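Bacterial leucyl aminopeptidase (PDB 6ESL) probably removes N-terminal residues, leucine among them, from peptides as a zinc-dependent, secreted aminopeptidase of the M28 family. Local coordinates at residues 132-137 against 367-372; 146-151 against 186-191. All coordinates share one frame; numbering follows the deposited sequence.

Overall arrangement
In an M28-type zinc aminopeptidase, where helices flank a mixed eight-stranded sheet, two contacts illustrate how chemistry follows place. Contact 1 is a surface contact between helix 130-142 and the loop that leads into helix 373-391, made of apolar side chains around an indole. Contact 2, partly buried, sets the loop between helices 130-142 and 151-170 against the corner at Lys187 that leads into strand 188-195, and it is mainly polar, using backbone carbonyls, an amide and a charged pair at its rim. They share no secondary-structure element, but helix 130-142 runs from the first into the loop of the second. Their centres lie about 22 Å apart and their nearest atoms about 6 Å apart, without touching.

Contact 1. Residues 132-137 against 367-372; sequences NIWQTL and KMDLLN
The indole of Trp134 carries the methyl CE of Met368 over one face, while OD1 of Asp369 approaches its edge near the ring plane. Met368 CE stands 4.1 Å from the centroid of the six-membered ring of Trp134, 17° off the ring normal, a CH-pi contact; Asp369 OD1 is 4.2 Å from Trp134 CZ2, the carboxylate nearly coplanar with the indole. Trp134 CH2 also comes within 3.6 Å of the backbone O of Met368. The indole reaches this loop because CG is anti to the backbone N (chi1 -170°). Met368 is extended as far as SD and then bends at chi3 (72°), which brings CE over the ring and also to 4.1 Å from CG of Leu137, the two side chains meeting tip to tip. The side chains of Leu137 and Leu371 cross obliquely, with Leu137 CD2 3.8 Å from Leu371 CD1. Met376 of helix 373-391 touches both Trp134 and Leu137, so helix 373-391 joins helix 130-142 and the loop 367-372 in one apolar patch. The union therefore rests on dispersion and CH-pi contact, with the Asp369 carboxylate probably adding a modest electrostatic attraction to the positive rim of the indole.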
loop_
_atom_site.group_PDB
_atom_site.type_symbol
_atom_site.label_atom_id
_atom_site.label_comp_id
_atom_site.label_asym_id
_atom_site.label_seq_id
_atom_site.Cartn_x
_atom_site.Cartn_y
_atom_site.Cartn_z
ATOM N N ASN B 132 -9.327 32.315 -1.898
ATOM C CA ASN B 132 -9.438 32.282 -0.431
ATOM C C ASN B 132 -8.175 31.613 0.122
ATOM O O ASN B 132 -7.578 32.082 1.140
ATOM C CB ASN B 132 -10.665 31.432 -0.019
ATOM C CG ASN B 132 -11.971 32.145 -0.203
ATOM O OD1 ASN B 132 -11.958 33.352 -0.442
ATOM N ND2 ASN B 132 -13.098 31.450 -0.033
ATOM N N ILE B 133 -7.721 30.572 -0.594
ATOM C CA ILE B 133 -6.535 29.855 -0.188
ATOM C C ILE B 133 -5.347 30.827 -0.191
ATOM O O ILE B 133 -4.568 30.930 0.774
ATOM C CB ILE B 133 -6.246 28.574 -1.092
ATOM C CG1 ILE B 133 -7.334 27.542 -0.878
ATOM C CG2 ILE B 133 -4.895 27.975 -0.657
ATOM C CD1 ILE B 133 -7.416 26.486 -1.954
ATOM N N TRP B 134 -5.197 31.544 -1.285
ATOM C CA TRP B 134 -4.099 32.477 -1.482
ATOM C C TRP B 134 -4.148 33.607 -0.408
ATOM O O TRP B 134 -3.108 34.025 0.122
ATOM C CB TRP B 134 -4.188 33.092 -2.933
ATOM C CG TRP B 134 -2.987 33.875 -3.312
ATOM C CD1 TRP B 134 -2.887 35.240 -3.342
ATOM C CD2 TRP B 134 -1.691 33.361 -3.707
ATOM N NE1 TRP B 134 -1.605 35.599 -3.730
ATOM C CE2 TRP B 134 -0.865 34.475 -3.981
ATOM C CE3 TRP B 134 -1.149 32.043 -3.874
ATOM C CZ2 TRP B 134 0.487 34.349 -4.375
ATOM C CZ3 TRP B 134 0.177 31.909 -4.288
ATOM C CH2 TRP B 134 0.990 33.067 -4.534
ATOM N N GLN B 135 -5.360 34.077 -0.084
ATOM C CA GLN B 135 -5.552 35.114 0.948
ATOM C C GLN B 135 -5.147 34.642 2.357
ATOM O O GLN B 135 -4.455 35.357 3.083
ATOM C CB GLN B 135 -7.004 35.599 0.954
ATOM C CG GLN B 135 -7.416 36.337 -0.309
ATOM C CD GLN B 135 -6.579 37.576 -0.559
ATOM O OE1 GLN B 135 -6.247 38.313 0.369
ATOM N NE2 GLN B 135 -6.233 37.812 -1.819
ATOM N N THR B 136 -5.580 33.438 2.729
ATOM C CA THR B 136 -5.173 32.795 3.993
ATOM C C THR B 136 -3.669 32.660 4.091
ATOM O O THR B 136 -3.033 32.958 5.116
ATOM C CB THR B 136 -5.870 31.448 4.138
ATOM O OG1 THR B 136 -7.278 31.663 4.189
ATOM C CG2 THR B 136 -5.436 30.729 5.411
ATOM N N LEU B 137 -3.070 32.209 3.014
ATOM C CA LEU B 137 -1.608 32.027 2.914
ATOM C C LEU B 137 -0.851 33.374 3.016
ATOM O O LEU B 137 0.227 33.502 3.650
ATOM C CB LEU B 137 -1.285 31.294 1.643
ATOM C CG LEU B 137 0.178 30.859 1.538
ATOM C CD1 LEU B 137 0.705 30.040 2.677
ATOM C CD2 LEU B 137 0.314 30.055 0.280
ATOM N N LYS B 367 8.835 30.928 0.401
ATOM C CA LYS B 367 7.875 31.948 0.056
ATOM C C LYS B 367 6.770 31.549 -0.900
ATOM O O LYS B 367 6.948 30.750 -1.762
ATOM C CB LYS B 367 8.600 33.153 -0.531
ATOM C CG LYS B 367 9.478 33.893 0.441
ATOM C CD LYS B 367 10.211 35.029 -0.211
ATOM C CE LYS B 367 11.440 35.388 0.574
ATOM N NZ LYS B 367 12.288 36.424 -0.054
ATOM N N MET B 368 5.690 32.291 -0.801
ATOM C CA MET B 368 4.462 32.101 -1.518
ATOM C C MET B 368 4.624 32.091 -3.044
ATOM O O MET B 368 4.020 31.318 -3.745
ATOM C CB MET B 368 3.645 33.307 -1.185
ATOM C CG MET B 368 3.219 33.362 0.205
ATOM S SD MET B 368 2.340 34.869 0.492
ATOM C CE MET B 368 0.920 34.403 -0.397
ATOM N N ASP B 369 5.494 32.940 -3.539
ATOM C CA ASP B 369 5.760 33.085 -4.954
ATOM C C ASP B 369 6.367 31.891 -5.650
ATOM O O ASP B 369 6.343 31.843 -6.839
ATOM C CB ASP B 369 6.525 34.359 -5.236
ATOM C CG ASP B 369 5.676 35.576 -5.046
ATOM O OD1 ASP B 369 4.456 35.455 -4.974
ATOM O OD2 ASP B 369 6.218 36.670 -4.959
ATOM N N LEU B 370 7.014 31.005 -4.909
ATOM C CA LEU B 370 7.527 29.776 -5.451
ATOM C C LEU B 370 6.436 28.666 -5.545
ATOM O O LEU B 370 6.674 27.662 -6.115
ATOM C CB LEU B 370 8.744 29.350 -4.655
ATOM C CG LEU B 370 9.832 30.413 -4.575
ATOM C CD1 LEU B 370 10.765 30.250 -3.415
ATOM C CD2 LEU B 370 10.616 30.601 -5.846
ATOM N N LEU B 371 5.268 28.877 -4.959
ATOM C CA LEU B 371 4.160 27.931 -4.953
ATOM C C LEU B 371 3.195 28.018 -6.135
ATOM O O LEU B 371 3.208 28.969 -6.833
ATOM C CB LEU B 371 3.382 27.984 -3.656
ATOM C CG LEU B 371 4.175 27.989 -2.353
ATOM C CD1 LEU B 371 3.246 28.029 -1.172
ATOM C CD2 LEU B 371 5.116 26.824 -2.277
ATOM N N ASN B 372 2.357 27.016 -6.306
ATOM C CA ASN B 372 1.419 26.895 -7.405
ATOM C C ASN B 372 0.004 26.771 -6.812
ATOM O O ASN B 372 -0.359 25.811 -6.080
ATOM C CB ASN B 372 1.781 25.655 -8.162
ATOM C CG ASN B 372 0.928 25.425 -9.385
ATOM O OD1 ASN B 372 -0.251 25.037 -9.293
ATOM N ND2 ASN B 372 1.572 25.578 -10.565
#

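Contact 2. Residues 146-151 against 186-191; sequences RSATKD and YKQPSL
Two hydrogen bonds from Gln188 tie the loop 146-151 to strand 188-195 of the mixed sheet, one to Ala148 in the type I beta turn Ser147 to Lys150, the other to Arg146 just before the turn. The straighter runs from Gln188 N to Ala148 O (3.1 Å, 169° at the hydrogen), in the carbonyl plane and on a lone pair. For the other, the Gln188 side chain, with CG anti to the backbone N (chi1 -177°) and extended beyond it, passes alongside Ala148 to place NE2 2.9 Å from Arg146 O, above that carbonyl's plane. Both ends of this buried amide have further partners, NE2 at Gly153 O and OE1 at Ala255 N, so its orientation is fixed. The side chain of Arg146, about 8 Å from a bound zinc ion, leads the other way, its guanidinium bonded to the carbonyls of Met210, Pro218 and Gly219. At the rim, Lys187 NZ forms a salt bridge with Asp151 OD1 at 3.4 Å, its hydrogen bond weak. Packing completes the contact at Tyr186, whose OH is hydrogen-bonded to Glu22 of the second subunit. Ala148 CB sits 3.8 Å from Tyr186 CD1, and Thr149, whose side chain runs alongside that of Tyr186 and points the same way, brings CG2 to 3.7 Å from Tyr186 CE1.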
loop_
_atom_site.group_PDB
_atom_site.type_symbol
_atom_site.label_atom_id
_atom_site.label_comp_id
_atom_site.label_asym_id
_atom_site.label_seq_id
_atom_site.Cartn_x
_atom_site.Cartn_y
_atom_site.Cartn_z
ATOM N N ARG B 146 5.985 31.335 12.850
ATOM C CA ARG B 146 4.861 30.779 13.613
ATOM C C ARG B 146 5.356 29.668 14.518
ATOM O O ARG B 146 4.653 28.662 14.759
ATOM C CB ARG B 146 3.797 30.337 12.646
ATOM C CG ARG B 146 3.424 31.389 11.542
ATOM C CD ARG B 146 2.305 30.864 10.670
ATOM N NE ARG B 146 2.627 29.613 9.889
ATOM C CZ ARG B 146 3.199 29.592 8.684
ATOM N NH1 ARG B 146 3.633 30.719 8.086
ATOM N NH2 ARG B 146 3.307 28.449 8.006
ATOM N N SER B 147 6.556 29.894 15.081
ATOM C CA SER B 147 7.162 29.009 16.037
ATOM C C SER B 147 6.370 28.813 17.310
ATOM O O SER B 147 5.889 29.795 17.915
ATOM C CB SER B 147 8.504 29.554 16.413
ATOM O OG SER B 147 9.189 28.742 17.349
ATOM N N ALA B 148 6.318 27.533 17.760
ATOM C CA ALA B 148 5.530 27.159 18.877
ATOM C C ALA B 148 6.034 27.784 20.213
ATOM O O ALA B 148 5.326 27.731 21.184
ATOM C CB ALA B 148 5.463 25.679 18.992
ATOM N N THR B 149 7.224 28.351 20.220
ATOM C CA THR B 149 7.806 28.939 21.446
ATOM C C THR B 149 7.640 30.450 21.431
ATOM O O THR B 149 8.169 31.069 22.363
ATOM C CB THR B 149 9.344 28.683 21.574
ATOM O OG1 THR B 149 10.003 29.130 20.378
ATOM C CG2 THR B 149 9.646 27.192 21.796
ATOM N N LYS B 150 7.019 31.008 20.399
ATOM C CA LYS B 150 6.896 32.469 20.217
ATOM C C LYS B 150 5.497 33.027 20.229
ATOM O O LYS B 150 4.531 32.373 19.878
ATOM C CB LYS B 150 7.551 32.883 18.909
ATOM C CG LYS B 150 9.005 32.403 18.805
ATOM C CD LYS B 150 9.863 33.163 19.823
ATOM C CE LYS B 150 11.255 33.373 19.301
ATOM N NZ LYS B 150 12.013 32.179 19.490
ATOM N N ASP B 151 5.406 34.328 20.580
ATOM C CA ASP B 151 4.102 35.023 20.558
ATOM C C ASP B 151 3.438 35.005 19.207
ATOM O O ASP B 151 2.234 34.786 19.113
ATOM C CB ASP B 151 4.209 36.459 21.124
ATOM C CG ASP B 151 4.490 36.478 22.610
ATOM O OD1 ASP B 151 4.109 35.523 23.335
ATOM O OD2 ASP B 151 5.076 37.487 23.080
ATOM N N TYR B 186 5.358 24.396 25.459
ATOM C CA TYR B 186 5.218 25.258 24.303
ATOM C C TYR B 186 3.996 26.141 24.453
ATOM O O TYR B 186 2.893 25.642 24.743
ATOM C CB TYR B 186 5.068 24.443 23.006
ATOM C CG TYR B 186 6.331 23.697 22.649
ATOM C CD1 TYR B 186 7.366 24.324 21.962
ATOM C CD2 TYR B 186 6.512 22.384 23.042
ATOM C CE1 TYR B 186 8.588 23.687 21.726
ATOM C CE2 TYR B 186 7.679 21.685 22.730
ATOM C CZ TYR B 186 8.734 22.376 22.045
ATOM O OH TYR B 186 9.953 21.740 21.783
ATOM N N LYS B 187 4.178 27.436 24.242
ATOM C CA LYS B 187 3.017 28.321 24.402
ATOM C C LYS B 187 1.966 28.262 23.299
ATOM O O LYS B 187 0.806 28.553 23.559
ATOM C CB LYS B 187 3.459 29.757 24.648
ATOM C CG LYS B 187 4.380 30.298 23.604
ATOM C CD LYS B 187 4.699 31.768 23.870
ATOM C CE LYS B 187 5.791 31.933 24.935
ATOM N NZ LYS B 187 6.341 33.309 24.701
ATOM N N GLN B 188 2.339 27.867 22.069
ATOM C CA GLN B 188 1.311 27.631 20.989
ATOM C C GLN B 188 0.454 26.394 21.232
ATOM O O GLN B 188 0.995 25.277 21.310
ATOM C CB GLN B 188 1.995 27.508 19.625
ATOM C CG GLN B 188 1.165 27.338 18.363
ATOM C CD GLN B 188 2.079 27.120 17.193
ATOM O OE1 GLN B 188 2.685 26.006 17.088
ATOM N NE2 GLN B 188 2.246 28.146 16.304
ATOM N N PRO B 189 -0.862 26.551 21.377
ATOM C CA PRO B 189 -1.770 25.418 21.442
ATOM C C PRO B 189 -2.081 24.887 20.081
ATOM O O PRO B 189 -1.928 25.628 19.047
ATOM C CB PRO B 189 -3.041 26.000 22.004
ATOM C CG PRO B 189 -3.012 27.434 21.607
ATOM C CD PRO B 189 -1.616 27.855 21.284
ATOM N N SER B 190 -2.482 23.588 20.057
ATOM C CA SER B 190 -3.134 23.066 18.920
ATOM C C SER B 190 -4.640 23.554 18.870
ATOM O O SER B 190 -5.316 23.641 19.890
ATOM C CB SER B 190 -3.030 21.548 18.800
ATOM O OG SER B 190 -1.685 21.060 18.616
ATOM N N LEU B 191 -5.132 23.783 17.652
ATOM C CA LEU B 191 -6.539 24.157 17.388
ATOM C C LEU B 191 -7.305 22.960 16.885
ATOM O O LEU B 191 -6.993 22.402 15.823
ATOM C CB LEU B 191 -6.619 25.233 16.353
ATOM C CG LEU B 191 -8.060 25.599 15.861
ATOM C CD1 LEU B 191 -8.931 26.033 17.063
ATOM C CD2 LEU B 191 -7.902 26.670 14.793
#